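Local coordinates for protein D-lactate dehydrogenase (Fermentative) (Pseudomonas aeruginosa, PDB 6ABJ) that probably catalyses the NADH-dependent reduction of pyruvate to D-lactate, working as a tetrameric dehydrogenase of the D-isomer specific 2-hydroxyacid family, at residues B[19-24]-B[41-46]; B[37-42]-B[330-335]; B[53-58]-B[77-82]; B[86-91]-B[106-111]. All blocks are in the same frame, centred on the assembly; numbering follows the deposited sequence.

Contact 1: B[19-24]-B[41-46]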
loop_
_atom_site.group_PDB
_atom_site.type_symbol
_atom_site.label_atom_id
_atom_site.label_comp_id
_atom_site.label_asym_id
_atom_site.label_seq_id
_atom_site.Cartn_x
_atom_site.Cartn_y
_atom_site.Cartn_z
ATOM N N ILE B 19 -23.758 24.268 -22.288
ATOM C CA ILE B 19 -23.756 22.819 -21.896
ATOM C C ILE B 19 -23.262 22.732 -20.468
ATOM O O ILE B 19 -22.218 23.304 -20.136
ATOM C CB ILE B 19 -22.862 21.930 -22.805
ATOM C CG1 ILE B 19 -23.257 22.048 -24.281
ATOM C CG2 ILE B 19 -22.969 20.454 -22.395
ATOM C CD1 ILE B 19 -22.178 21.663 -25.258
ATOM N N LEU B 20 -24.088 22.137 -19.609
ATOM C CA LEU B 20 -23.718 21.898 -18.227
ATOM C C LEU B 20 -23.312 20.422 -18.062
ATOM O O LEU B 20 -24.120 19.519 -18.303
ATOM C CB LEU B 20 -24.862 22.264 -17.249
ATOM C CG LEU B 20 -24.562 22.031 -15.754
ATOM C CD1 LEU B 20 -23.381 22.871 -15.263
ATOM C CD2 LEU B 20 -25.820 22.312 -14.934
ATOM N N PHE B 21 -22.065 20.199 -17.616
ATOM C CA PHE B 21 -21.551 18.856 -17.316
ATOM C C PHE B 21 -21.650 18.538 -15.817
ATOM O O PHE B 21 -21.160 19.324 -15.018
ATOM C CB PHE B 21 -20.071 18.780 -17.683
ATOM C CG PHE B 21 -19.781 18.927 -19.164
ATOM C CD1 PHE B 21 -19.862 20.177 -19.797
ATOM C CD2 PHE B 21 -19.393 17.825 -19.907
ATOM C CE1 PHE B 21 -19.578 20.299 -21.157
ATOM C CE2 PHE B 21 -19.082 17.940 -21.244
ATOM C CZ PHE B 21 -19.198 19.185 -21.884
ATOM N N PHE B 22 -22.337 17.443 -15.471
ATOM C CA PHE B 22 -22.413 16.980 -14.127
ATOM C C PHE B 22 -21.348 15.858 -14.001
ATOM O O PHE B 22 -20.860 15.350 -15.020
ATOM C CB PHE B 22 -23.787 16.417 -13.776
ATOM C CG PHE B 22 -24.826 17.443 -13.560
ATOM C CD1 PHE B 22 -25.029 17.997 -12.302
ATOM C CD2 PHE B 22 -25.604 17.903 -14.646
ATOM C CE1 PHE B 22 -25.991 18.976 -12.100
ATOM C CE2 PHE B 22 -26.563 18.897 -14.450
ATOM C CZ PHE B 22 -26.761 19.428 -13.165
ATOM N N SER B 23 -20.956 15.588 -12.756
ATOM C CA SER B 23 -19.921 14.559 -12.393
ATOM C C SER B 23 -18.586 14.799 -13.122
ATOM O O SER B 23 -17.934 13.893 -13.553
ATOM C CB SER B 23 -20.473 13.162 -12.625
ATOM O OG SER B 23 -21.632 12.899 -11.790
ATOM N N SER B 24 -18.204 16.055 -13.243
ATOM C CA SER B 24 -17.050 16.450 -14.071
ATOM C C SER B 24 -15.729 16.121 -13.406
ATOM O O SER B 24 -15.580 16.324 -12.197
ATOM C CB SER B 24 -17.090 17.937 -14.342
ATOM O OG SER B 24 -18.305 18.318 -15.013
ATOM N N PHE B 41 -18.909 25.999 -28.245
ATOM C CA PHE B 41 -19.989 25.966 -27.290
ATOM C C PHE B 41 -19.526 26.619 -25.975
ATOM O O PHE B 41 -18.350 26.803 -25.734
ATOM C CB PHE B 41 -20.469 24.518 -27.096
ATOM C CG PHE B 41 -21.022 23.860 -28.361
ATOM C CD1 PHE B 41 -21.694 24.591 -29.347
ATOM C CD2 PHE B 41 -20.910 22.477 -28.543
ATOM C CE1 PHE B 41 -22.213 23.957 -30.487
ATOM C CE2 PHE B 41 -21.450 21.838 -29.660
ATOM C CZ PHE B 41 -22.105 22.572 -30.638
ATOM N N GLU B 42 -20.465 26.984 -25.122
ATOM C CA GLU B 42 -20.143 27.525 -23.809
ATOM C C GLU B 42 -20.231 26.352 -22.857
ATOM O O GLU B 42 -21.332 25.863 -22.565
ATOM C CB GLU B 42 -21.143 28.627 -23.368
ATOM C CG GLU B 42 -20.795 29.292 -22.021
ATOM C CD GLU B 42 -21.775 30.386 -21.605
ATOM O OE1 GLU B 42 -22.288 31.093 -22.482
ATOM O OE2 GLU B 42 -22.059 30.539 -20.395
ATOM N N LEU B 43 -19.077 25.936 -22.354
ATOM C CA LEU B 43 -18.972 24.764 -21.474
ATOM C C LEU B 43 -18.896 25.096 -20.016
ATOM O O LEU B 43 -18.010 25.828 -19.609
ATOM C CB LEU B 43 -17.722 23.988 -21.834
ATOM C CG LEU B 43 -17.538 23.688 -23.331
ATOM C CD1 LEU B 43 -16.290 22.837 -23.505
ATOM C CD2 LEU B 43 -18.747 22.956 -23.918
ATOM N N HIS B 44 -19.818 24.519 -19.236
ATOM C CA HIS B 44 -19.840 24.647 -17.774
ATOM C C HIS B 44 -19.634 23.278 -17.129
ATOM O O HIS B 44 -20.386 22.321 -17.386
ATOM C CB HIS B 44 -21.162 25.288 -17.307
ATOM C CG HIS B 44 -21.276 26.751 -17.663
ATOM N ND1 HIS B 44 -20.986 27.761 -16.770
ATOM C CD2 HIS B 44 -21.624 27.367 -18.819
ATOM C CE1 HIS B 44 -21.155 28.935 -17.355
ATOM N NE2 HIS B 44 -21.532 28.722 -18.603
ATOM N N PHE B 45 -18.620 23.197 -16.281
ATOM C CA PHE B 45 -18.228 21.936 -15.587
ATOM C C PHE B 45 -18.571 21.977 -14.100
ATOM O O PHE B 45 -17.922 22.618 -13.345
ATOM C CB PHE B 45 -16.731 21.670 -15.771
ATOM C CG PHE B 45 -16.342 21.463 -17.190
ATOM C CD1 PHE B 45 -16.653 20.260 -17.834
ATOM C CD2 PHE B 45 -15.713 22.451 -17.917
ATOM C CE1 PHE B 45 -16.313 20.038 -19.159
ATOM C CE2 PHE B 45 -15.397 22.241 -19.261
ATOM C CZ PHE B 45 -15.692 21.043 -19.889
ATOM N N GLN B 46 -19.601 21.256 -13.711
ATOM C CA GLN B 46 -19.978 21.045 -12.328
ATOM C C GLN B 46 -19.458 19.685 -11.830
ATOM O O GLN B 46 -19.771 18.618 -12.381
ATOM C CB GLN B 46 -21.508 21.049 -12.255
ATOM C CG GLN B 46 -22.139 20.634 -10.955
ATOM C CD GLN B 46 -21.579 21.425 -9.797
ATOM O OE1 GLN B 46 -21.010 20.859 -8.839
ATOM N NE2 GLN B 46 -21.685 22.749 -9.905
#
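Phe45 CE1 rests 3.5 Å above the plane of the Phe21 ring, over its centre, as a bump set on a flat face. The two rings run side by side in the same direction but their planes differ by 32°, so a corner of one sits on the face of the other. At the rim of Phe21, near its plane, Leu43 CD2 and the His44 carbonyl oxygen close the edge. Leu43 CD2 also meets Ile19 CD1, which continues into a hollow beside Phe41 and touches its CD2 at 3.6 Å. On the face carrying Leu20 and His44, Leu20 CD1 touches His44 CB at 3.9 Å, the two side chains crossing at about a right angle. The backbones pair as parallel strands, with Phe21 N bonded to His44 O at 2.7 Å. Past the strand end, Ser24 N bonds to Gln46 O at 3.1 Å, tilted 30° from the carbonyl plane. Phe32 of helix 26-35 meets both phenylalanines, Phe21 edge-to-face, so the pair lies between the sheet and that helix. Edge strand 42-45 thus docks on strand 18-21 as the closing step of a right-handed beta-alpha-beta crossover, the repeating unit of this parallel five-stranded sheet with flavodoxin-like strand order 2-1-3-4-5.

Contact 2: B[37-42]-B[330-335]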
loop_
_atom_site.group_PDB
_atom_site.type_symbol
_atom_site.label_atom_id
_atom_site.label_comp_id
_atom_site.label_asym_id
_atom_site.label_seq_id
_atom_site.Cartn_x
_atom_site.Cartn_y
_atom_site.Cartn_z
ATOM N N HIS B 37 -12.732 23.323 -29.952
ATOM C CA HIS B 37 -12.043 24.236 -30.888
ATOM C C HIS B 37 -12.724 24.295 -32.254
ATOM O O HIS B 37 -12.477 25.212 -33.009
ATOM C CB HIS B 37 -10.540 23.894 -31.042
ATOM C CG HIS B 37 -9.732 24.104 -29.787
ATOM N ND1 HIS B 37 -10.164 24.894 -28.738
ATOM C CD2 HIS B 37 -8.509 23.641 -29.424
ATOM C CE1 HIS B 37 -9.250 24.898 -27.782
ATOM N NE2 HIS B 37 -8.236 24.145 -28.173
ATOM N N ARG B 38 -13.593 23.336 -32.562
ATOM C CA ARG B 38 -14.380 23.361 -33.791
ATOM C C ARG B 38 -15.884 23.482 -33.499
ATOM O O ARG B 38 -16.686 23.171 -34.348
ATOM C CB ARG B 38 -14.079 22.111 -34.657
ATOM C CG ARG B 38 -13.739 20.836 -33.868
ATOM C CD ARG B 38 -12.247 20.874 -33.505
ATOM N NE ARG B 38 -11.826 19.735 -32.703
ATOM C CZ ARG B 38 -11.599 18.519 -33.193
ATOM N NH1 ARG B 38 -11.758 18.265 -34.486
ATOM N NH2 ARG B 38 -11.210 17.542 -32.389
ATOM N N HIS B 39 -16.265 23.958 -32.315
ATOM C CA HIS B 39 -17.677 24.207 -32.025
ATOM C C HIS B 39 -17.917 25.549 -31.364
ATOM O O HIS B 39 -18.858 26.231 -31.718
ATOM C CB HIS B 39 -18.288 23.096 -31.147
ATOM C CG HIS B 39 -18.298 21.758 -31.803
ATOM N ND1 HIS B 39 -19.212 21.407 -32.779
ATOM C CD2 HIS B 39 -17.473 20.695 -31.658
ATOM C CE1 HIS B 39 -18.953 20.187 -33.208
ATOM N NE2 HIS B 39 -17.901 19.735 -32.541
ATOM N N GLY B 40 -17.122 25.910 -30.370
ATOM C CA GLY B 40 -17.325 27.173 -29.659
ATOM C C GLY B 40 -18.546 27.164 -28.759
ATOM O O GLY B 40 -19.179 28.208 -28.532
ATOM N N PHE B 41 -18.909 25.999 -28.245
ATOM C CA PHE B 41 -19.989 25.966 -27.290
ATOM C C PHE B 41 -19.526 26.619 -25.975
ATOM O O PHE B 41 -18.350 26.803 -25.734
ATOM C CB PHE B 41 -20.469 24.518 -27.096
ATOM C CG PHE B 41 -21.022 23.860 -28.361
ATOM C CD1 PHE B 41 -21.694 24.591 -29.347
ATOM C CD2 PHE B 41 -20.910 22.477 -28.543
ATOM C CE1 PHE B 41 -22.213 23.957 -30.487
ATOM C CE2 PHE B 41 -21.450 21.838 -29.660
ATOM C CZ PHE B 41 -22.105 22.572 -30.638
ATOM N N GLU B 42 -20.465 26.984 -25.122
ATOM C CA GLU B 42 -20.143 27.525 -23.809
ATOM C C GLU B 42 -20.231 26.352 -22.857
ATOM O O GLU B 42 -21.332 25.863 -22.565
ATOM C CB GLU B 42 -21.143 28.627 -23.368
ATOM C CG GLU B 42 -20.795 29.292 -22.021
ATOM C CD GLU B 42 -21.775 30.386 -21.605
ATOM O OE1 GLU B 42 -22.288 31.093 -22.482
ATOM O OE2 GLU B 42 -22.059 30.539 -20.395
ATOM N N ASN B 330 -22.567 15.074 -31.671
ATOM C CA ASN B 330 -23.947 14.656 -31.411
ATOM C C ASN B 330 -24.827 15.864 -31.077
ATOM O O ASN B 330 -26.011 15.927 -31.448
ATOM C CB ASN B 330 -24.071 13.642 -30.250
ATOM C CG ASN B 330 -23.554 12.282 -30.583
ATOM O OD1 ASN B 330 -23.352 11.909 -31.742
ATOM N ND2 ASN B 330 -23.333 11.479 -29.513
ATOM N N ILE B 331 -24.236 16.805 -30.363
ATOM C CA ILE B 331 -24.975 17.959 -29.881
ATOM C C ILE B 331 -25.264 18.906 -31.070
ATOM O O ILE B 331 -26.390 19.448 -31.170
ATOM C CB ILE B 331 -24.222 18.677 -28.723
ATOM C CG1 ILE B 331 -24.342 17.862 -27.423
ATOM C CG2 ILE B 331 -24.821 20.053 -28.435
ATOM C CD1 ILE B 331 -23.374 18.277 -26.329
ATOM N N ALA B 332 -24.254 19.096 -31.931
ATOM C CA ALA B 332 -24.386 19.955 -33.152
ATOM C C ALA B 332 -25.451 19.355 -34.069
ATOM O O ALA B 332 -26.281 20.055 -34.649
ATOM C CB ALA B 332 -23.035 20.073 -33.859
ATOM N N ALA B 333 -25.429 18.036 -34.162
ATOM C CA ALA B 333 -26.385 17.295 -34.971
ATOM C C ALA B 333 -27.814 17.428 -34.446
ATOM O O ALA B 333 -28.766 17.707 -35.225
ATOM C CB ALA B 333 -25.962 15.854 -35.135
ATOM N N TRP B 334 -28.010 17.272 -33.143
ATOM C CA TRP B 334 -29.340 17.455 -32.598
ATOM C C TRP B 334 -29.863 18.834 -32.955
ATOM O O TRP B 334 -31.025 18.999 -33.383
ATOM C CB TRP B 334 -29.336 17.280 -31.071
ATOM C CG TRP B 334 -30.540 17.875 -30.357
ATOM C CD1 TRP B 334 -31.802 17.308 -30.201
ATOM C CD2 TRP B 334 -30.637 19.192 -29.692
ATOM N NE1 TRP B 334 -32.638 18.146 -29.508
ATOM C CE2 TRP B 334 -32.005 19.289 -29.173
ATOM C CE3 TRP B 334 -29.762 20.249 -29.481
ATOM C CZ2 TRP B 334 -32.450 20.402 -28.481
ATOM C CZ3 TRP B 334 -30.227 21.367 -28.780
ATOM C CH2 TRP B 334 -31.537 21.438 -28.294
ATOM N N GLN B 335 -29.010 19.832 -32.752
ATOM C CA GLN B 335 -29.264 21.250 -33.073
ATOM C C GLN B 335 -29.798 21.443 -34.487
ATOM O O GLN B 335 -30.701 22.243 -34.700
ATOM C CB GLN B 335 -27.947 22.009 -32.922
ATOM C CG GLN B 335 -28.029 23.489 -32.701
ATOM C CD GLN B 335 -26.637 24.143 -32.846
ATOM O OE1 GLN B 335 -25.647 23.804 -32.151
ATOM N NE2 GLN B 335 -26.554 25.076 -33.781
#
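Phe41 points the far end of its ring at helix 317-335, where CE1, CE2 and CZ each find a different partner. CZ approaches Ala332 CB at 4.2 Å, and the methyl lies at the ring edge, near the plane. Ile331 CG2 comes to CE2 at 4.0 Å, and on the other flank Gln335 OE1 stands 3.8 Å from CE1. Ile331 and Gln335 both run past the ring in the opposite direction, and the Gln335 amide plane is turned 63° from that of the phenyl group. With CG of Gln335 anti to its backbone N (chi1 -158°) and the chain extended beyond, the amide reaches the ring from one helical turn past Ile331. His39 supplies the other wall: its CB sits 3.6 Å above the centre of one Phe41 face, the two rings are stacked, and His39 CE1 reaches the same Ala332 methyl at 4.1 Å. No hydrogen bond crosses, so the contact rests on dispersion and shape. Nearby, an Arg38-Asp325 salt bridge ties the loop to an earlier part of the helix. The arrangement is peripheral packing of a beta-alpha-beta connection, the loop between helix 26-35 and strand 42-45, against the long C-terminal helix that lies on one face of the parallel sheet.

Contact 3: B[53-58]-B[77-82]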
loop_
_atom_site.group_PDB
_atom_site.type_symbol
_atom_site.label_atom_id
_atom_site.label_comp_id
_atom_site.label_asym_id
_atom_site.label_seq_id
_atom_site.Cartn_x
_atom_site.Cartn_y
_atom_site.Cartn_z
ATOM N N ASP B 53 -31.779 16.819 -6.092
ATOM C CA ASP B 53 -31.458 18.085 -5.434
ATOM C C ASP B 53 -30.329 18.936 -6.077
ATOM O O ASP B 53 -30.033 20.020 -5.583
ATOM C CB ASP B 53 -31.164 17.834 -3.954
ATOM C CG ASP B 53 -29.692 17.455 -3.682
ATOM O OD1 ASP B 53 -29.147 16.580 -4.389
ATOM O OD2 ASP B 53 -29.084 18.033 -2.746
ATOM N N THR B 54 -29.696 18.447 -7.142
ATOM C CA THR B 54 -28.714 19.245 -7.924
ATOM C C THR B 54 -29.226 19.591 -9.357
ATOM O O THR B 54 -28.564 20.329 -10.117
ATOM C CB THR B 54 -27.404 18.483 -8.090
ATOM O OG1 THR B 54 -27.649 17.212 -8.731
ATOM C CG2 THR B 54 -26.764 18.246 -6.724
ATOM N N ALA B 55 -30.392 19.063 -9.713
ATOM C CA ALA B 55 -30.965 19.307 -11.053
ATOM C C ALA B 55 -31.177 20.811 -11.303
ATOM O O ALA B 55 -31.051 21.312 -12.445
ATOM C CB ALA B 55 -32.277 18.550 -11.204
ATOM N N VAL B 56 -31.458 21.519 -10.209
ATOM C CA VAL B 56 -31.693 22.945 -10.243
ATOM C C VAL B 56 -30.508 23.706 -10.858
ATOM O O VAL B 56 -30.687 24.777 -11.431
ATOM C CB VAL B 56 -32.065 23.476 -8.824
ATOM C CG1 VAL B 56 -30.928 23.262 -7.821
ATOM C CG2 VAL B 56 -32.518 24.937 -8.901
ATOM N N LEU B 57 -29.309 23.145 -10.764
ATOM C CA LEU B 57 -28.132 23.771 -11.375
ATOM C C LEU B 57 -28.218 23.867 -12.914
ATOM O O LEU B 57 -27.598 24.744 -13.537
ATOM C CB LEU B 57 -26.873 22.998 -10.943
ATOM C CG LEU B 57 -26.546 23.103 -9.447
ATOM C CD1 LEU B 57 -25.417 22.142 -9.070
ATOM C CD2 LEU B 57 -26.184 24.529 -9.058
ATOM N N ALA B 58 -28.964 22.931 -13.515
ATOM C CA ALA B 58 -29.176 22.876 -14.959
ATOM C C ALA B 58 -30.313 23.789 -15.442
ATOM O O ALA B 58 -30.678 23.764 -16.632
ATOM C CB ALA B 58 -29.508 21.458 -15.357
ATOM N N LEU B 77 -35.427 13.923 -14.680
ATOM C CA LEU B 77 -35.743 14.352 -16.060
ATOM C C LEU B 77 -36.856 15.432 -16.063
ATOM O O LEU B 77 -36.721 16.506 -16.712
ATOM C CB LEU B 77 -36.187 13.137 -16.860
ATOM C CG LEU B 77 -35.110 12.090 -17.160
ATOM C CD1 LEU B 77 -35.700 10.739 -17.547
ATOM C CD2 LEU B 77 -34.153 12.614 -18.246
ATOM N N GLU B 78 -37.922 15.160 -15.288
ATOM C CA GLU B 78 -39.045 16.117 -15.153
ATOM C C GLU B 78 -38.540 17.476 -14.727
ATOM O O GLU B 78 -38.978 18.478 -15.235
ATOM C CB GLU B 78 -40.096 15.651 -14.118
ATOM C CG GLU B 78 -40.761 14.314 -14.422
ATOM C CD GLU B 78 -41.867 13.920 -13.433
ATOM O OE1 GLU B 78 -42.052 14.636 -12.433
ATOM O OE2 GLU B 78 -42.552 12.881 -13.622
ATOM N N ARG B 79 -37.604 17.497 -13.786
ATOM C CA ARG B 79 -37.085 18.751 -13.271
ATOM C C ARG B 79 -36.223 19.498 -14.321
ATOM O O ARG B 79 -36.334 20.712 -14.505
ATOM C CB ARG B 79 -36.288 18.443 -11.985
ATOM C CG ARG B 79 -35.667 19.647 -11.243
ATOM C CD ARG B 79 -36.566 20.867 -10.945
ATOM N NE ARG B 79 -35.870 22.178 -10.945
ATOM C CZ ARG B 79 -35.274 22.754 -12.010
ATOM N NH1 ARG B 79 -35.170 22.126 -13.175
ATOM N NH2 ARG B 79 -34.721 23.960 -11.900
ATOM N N LEU B 80 -35.377 18.765 -15.024
ATOM C CA LEU B 80 -34.577 19.338 -16.110
ATOM C C LEU B 80 -35.470 19.933 -17.193
ATOM O O LEU B 80 -35.144 20.978 -17.772
ATOM C CB LEU B 80 -33.729 18.246 -16.794
ATOM C CG LEU B 80 -32.639 17.594 -15.914
ATOM C CD1 LEU B 80 -31.962 16.481 -16.672
ATOM C CD2 LEU B 80 -31.630 18.616 -15.446
ATOM N N ALA B 81 -36.540 19.216 -17.510
ATOM C CA ALA B 81 -37.448 19.654 -18.619
ATOM C C ALA B 81 -38.193 20.932 -18.230
ATOM O O ALA B 81 -38.183 21.916 -18.980
ATOM C CB ALA B 81 -38.430 18.557 -18.960
ATOM N N ALA B 82 -38.813 20.910 -17.047
ATOM C CA ALA B 82 -39.433 22.092 -16.422
ATOM C C ALA B 82 -38.457 23.276 -16.335
ATOM O O ALA B 82 -38.851 24.421 -16.510
ATOM C CB ALA B 82 -39.922 21.752 -15.005
HETATM O O HOH W 1 -33.258 22.281 -16.349
#
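Ala58 CB and Leu80 CD2 meet at 3.5 Å in the close-packed half of this contact, where the short 3-10 turn 56-58 lies against helix 74-82. Leu80 has CG anti to its carbonyl carbon (chi1 -65°), and its CD2 methyl reaches over to Ala58 while also approaching Ala55 CB at 4.3 Å. Both Ala58 and Leu80 touch Val64 of strand 63-66 as well, which makes this half part of the packing over the sheet. A second close point forms where Ala55 CB presses on the aliphatic part of Arg79, 3.6 Å from CG. Small alanine methyls let the two backbones come near, with the CA atoms of Ala55 and Leu80 6.2 Å apart.

Toward the exposed Val56 the character changes. The Arg79 chain, bent at chi2 and chi3, folds its guanidinium back over the turn, so that Val56 CA lies over one face, 3.6 Å from NH2. Val56 CG2 is slightly farther from the same nitrogen, at 3.8 Å. Ala55 O lies over a face too, offset toward the rim. A water bridges the backbones, donating to Leu80 O at 2.7 Å and more weakly to Ala58 O. No direct hydrogen bond joins the segments, and Arg79 NH1 is buried without a partner in the model. The chemistry implies cohesion through methyl packing, the aliphatic start of Arg79 and one bridging water, at a probable desolvation cost for its guanidinium.

Contact 4: B[86-91]-B[106-111]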
loop_
_atom_site.group_PDB
_atom_site.type_symbol
_atom_site.label_atom_id
_atom_site.label_comp_id
_atom_site.label_asym_id
_atom_site.label_seq_id
_atom_site.Cartn_x
_atom_site.Cartn_y
_atom_site.Cartn_z
ATOM N N ARG B 86 -33.179 20.917 -22.953
ATOM C CA ARG B 86 -33.815 20.346 -24.157
ATOM C C ARG B 86 -33.104 19.126 -24.714
ATOM O O ARG B 86 -33.673 18.407 -25.520
ATOM C CB ARG B 86 -33.986 21.405 -25.274
ATOM C CG ARG B 86 -34.931 22.574 -24.951
ATOM C CD ARG B 86 -34.902 23.620 -26.092
ATOM N NE ARG B 86 -35.249 23.036 -27.416
ATOM C CZ ARG B 86 -34.676 23.363 -28.590
ATOM N NH1 ARG B 86 -33.752 24.323 -28.692
ATOM N NH2 ARG B 86 -35.041 22.722 -29.691
ATOM N N LEU B 87 -31.887 18.833 -24.229
ATOM C CA LEU B 87 -31.162 17.651 -24.654
ATOM C C LEU B 87 -30.277 17.110 -23.487
ATOM O O LEU B 87 -29.641 17.883 -22.788
ATOM C CB LEU B 87 -30.281 17.973 -25.863
ATOM C CG LEU B 87 -29.324 16.884 -26.347
ATOM C CD1 LEU B 87 -29.980 15.709 -27.055
ATOM C CD2 LEU B 87 -28.303 17.532 -27.246
ATOM N N VAL B 88 -30.278 15.786 -23.345
ATOM C CA VAL B 88 -29.376 15.094 -22.440
ATOM C C VAL B 88 -28.341 14.387 -23.303
ATOM O O VAL B 88 -28.686 13.519 -24.075
ATOM C CB VAL B 88 -30.164 14.009 -21.647
ATOM C CG1 VAL B 88 -29.212 13.167 -20.770
ATOM C CG2 VAL B 88 -31.247 14.650 -20.792
ATOM N N ALA B 89 -27.082 14.796 -23.199
ATOM C CA ALA B 89 -25.985 14.179 -23.943
ATOM C C ALA B 89 -25.198 13.322 -22.944
ATOM O O ALA B 89 -24.647 13.877 -21.972
ATOM C CB ALA B 89 -25.049 15.215 -24.511
ATOM N N LEU B 90 -25.115 12.012 -23.202
ATOM C CA LEU B 90 -24.342 11.082 -22.306
ATOM C C LEU B 90 -22.966 10.972 -22.898
ATOM O O LEU B 90 -22.794 10.582 -24.085
ATOM C CB LEU B 90 -24.949 9.717 -22.245
ATOM C CG LEU B 90 -26.445 9.622 -22.044
ATOM C CD1 LEU B 90 -26.903 8.200 -22.194
ATOM C CD2 LEU B 90 -26.804 10.169 -20.685
ATOM N N ARG B 91 -21.945 11.326 -22.113
ATOM C CA ARG B 91 -20.556 11.147 -22.546
ATOM C C ARG B 91 -20.104 9.708 -22.201
ATOM O O ARG B 91 -19.035 9.491 -21.623
ATOM C CB ARG B 91 -19.598 12.178 -21.934
ATOM C CG ARG B 91 -19.641 12.311 -20.418
ATOM C CD ARG B 91 -18.700 13.412 -19.940
ATOM N NE ARG B 91 -18.497 13.415 -18.489
ATOM C CZ ARG B 91 -19.318 13.980 -17.607
ATOM N NH1 ARG B 91 -20.422 14.594 -18.011
ATOM N NH2 ARG B 91 -19.032 13.928 -16.312
ATOM N N LEU B 106 -41.484 12.992 -21.884
ATOM C CA LEU B 106 -41.199 14.394 -21.589
ATOM C C LEU B 106 -40.662 15.147 -22.792
ATOM O O LEU B 106 -40.439 16.359 -22.720
ATOM C CB LEU B 106 -40.205 14.479 -20.451
ATOM C CG LEU B 106 -40.790 14.161 -19.054
ATOM C CD1 LEU B 106 -39.654 13.797 -18.087
ATOM C CD2 LEU B 106 -41.609 15.314 -18.483
ATOM N N GLY B 107 -40.472 14.447 -23.894
ATOM C CA GLY B 107 -39.923 15.079 -25.071
ATOM C C GLY B 107 -38.502 15.563 -24.850
ATOM O O GLY B 107 -38.140 16.665 -25.249
ATOM N N LEU B 108 -37.671 14.725 -24.203
ATOM C CA LEU B 108 -36.296 15.106 -23.928
ATOM C C LEU B 108 -35.368 14.053 -24.549
ATOM O O LEU B 108 -35.260 12.961 -24.006
ATOM C CB LEU B 108 -36.133 15.145 -22.409
ATOM C CG LEU B 108 -34.930 15.753 -21.746
ATOM C CD1 LEU B 108 -34.431 16.996 -22.445
ATOM C CD2 LEU B 108 -35.304 16.072 -20.303
ATOM N N PRO B 109 -34.720 14.367 -25.693
ATOM C CA PRO B 109 -33.967 13.343 -26.425
ATOM C C PRO B 109 -32.640 13.029 -25.711
ATOM O O PRO B 109 -32.170 13.831 -24.895
ATOM C CB PRO B 109 -33.728 13.961 -27.803
ATOM C CG PRO B 109 -33.894 15.437 -27.608
ATOM C CD PRO B 109 -34.707 15.672 -26.372
ATOM N N VAL B 110 -32.136 11.833 -25.959
ATOM C CA VAL B 110 -30.949 11.344 -25.297
ATOM C C VAL B 110 -30.011 10.909 -26.385
ATOM O O VAL B 110 -30.414 10.209 -27.300
ATOM C CB VAL B 110 -31.283 10.142 -24.379
ATOM C CG1 VAL B 110 -29.984 9.567 -23.829
ATOM C CG2 VAL B 110 -32.189 10.601 -23.225
ATOM N N VAL B 111 -28.777 11.367 -26.337
ATOM C CA VAL B 111 -27.772 10.870 -27.257
ATOM C C VAL B 111 -26.588 10.255 -26.471
ATOM O O VAL B 111 -26.419 10.544 -25.303
ATOM C CB VAL B 111 -27.276 11.982 -28.193
ATOM C CG1 VAL B 111 -28.431 12.323 -29.152
ATOM C CG2 VAL B 111 -26.727 13.155 -27.425
#
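Val88 and Val111 are joined through the backbone, and three hydrogen bonds of this kind set the parallel pairing. Val88 N donates to Pro109 O at 3.1 Å, Val111 N returns to Val88 O, and Leu90 N takes Val111 O at 2.9 Å, there tilted 27° from the carbonyl plane. A CA-H...O contact from Val110 shares the Val88 carbonyl, so that oxygen is engaged twice.

Apolar contacts line both faces. On that of Val88 and Val110, the CG2 methyl of Val88 meets Leu108 CG, the two side chains crossing at about a right angle, while Leu90 CD1 touches Val110 CG1 at 3.7 Å. On the other, Val111 CG2 occupies the crowded position between its backbone N and carbonyl carbon; that methyl touches Ala89 CB at 3.9 Å and also approaches Leu87 CD1. The same leucine methyl lies 4.0 Å from Pro109 CG. Ile331 and Trp334 of helix 317-335 pack on this second face.

Close approach to main-chain atoms marks the entry to the pairing: Pro109 CD lies 3.0 Å from Arg86 O, and Leu108 CD1 rests 3.4 Å from Arg86 C. Arg86 NH1 forms a salt bridge with Glu62. Gly107, with positive phi in a Schellman motif, ends helix 100-105 just before strand 110-111 forms. Strand, helix and neighbouring parallel strand make up a beta-alpha-beta unit at one edge of the five-stranded sheet.

Overall arrangement
From the N terminus, contact 1 is the first to close, joining strand 18-21 to strand 42-45 across helix 26-35. Contact 2 opens on the residues where contact 1 ends, sharing Phe41 and Glu42, and closes 288 residues later on helix 317-335. Contacts 3 and 4 follow one another in series and both nest inside that long loop. Contact 3 joins the turn before strand 63-66 to helix 74-82, and contact 4 adds edge strand 110-111 to strand 87-90. Contacts 1 and 4 thus belong to opposite edges of one sheet, bridged by Arg91 NH2 near Phe22 O, while Trp334 and Ile331 link contact 2 to contacts 4 and 1.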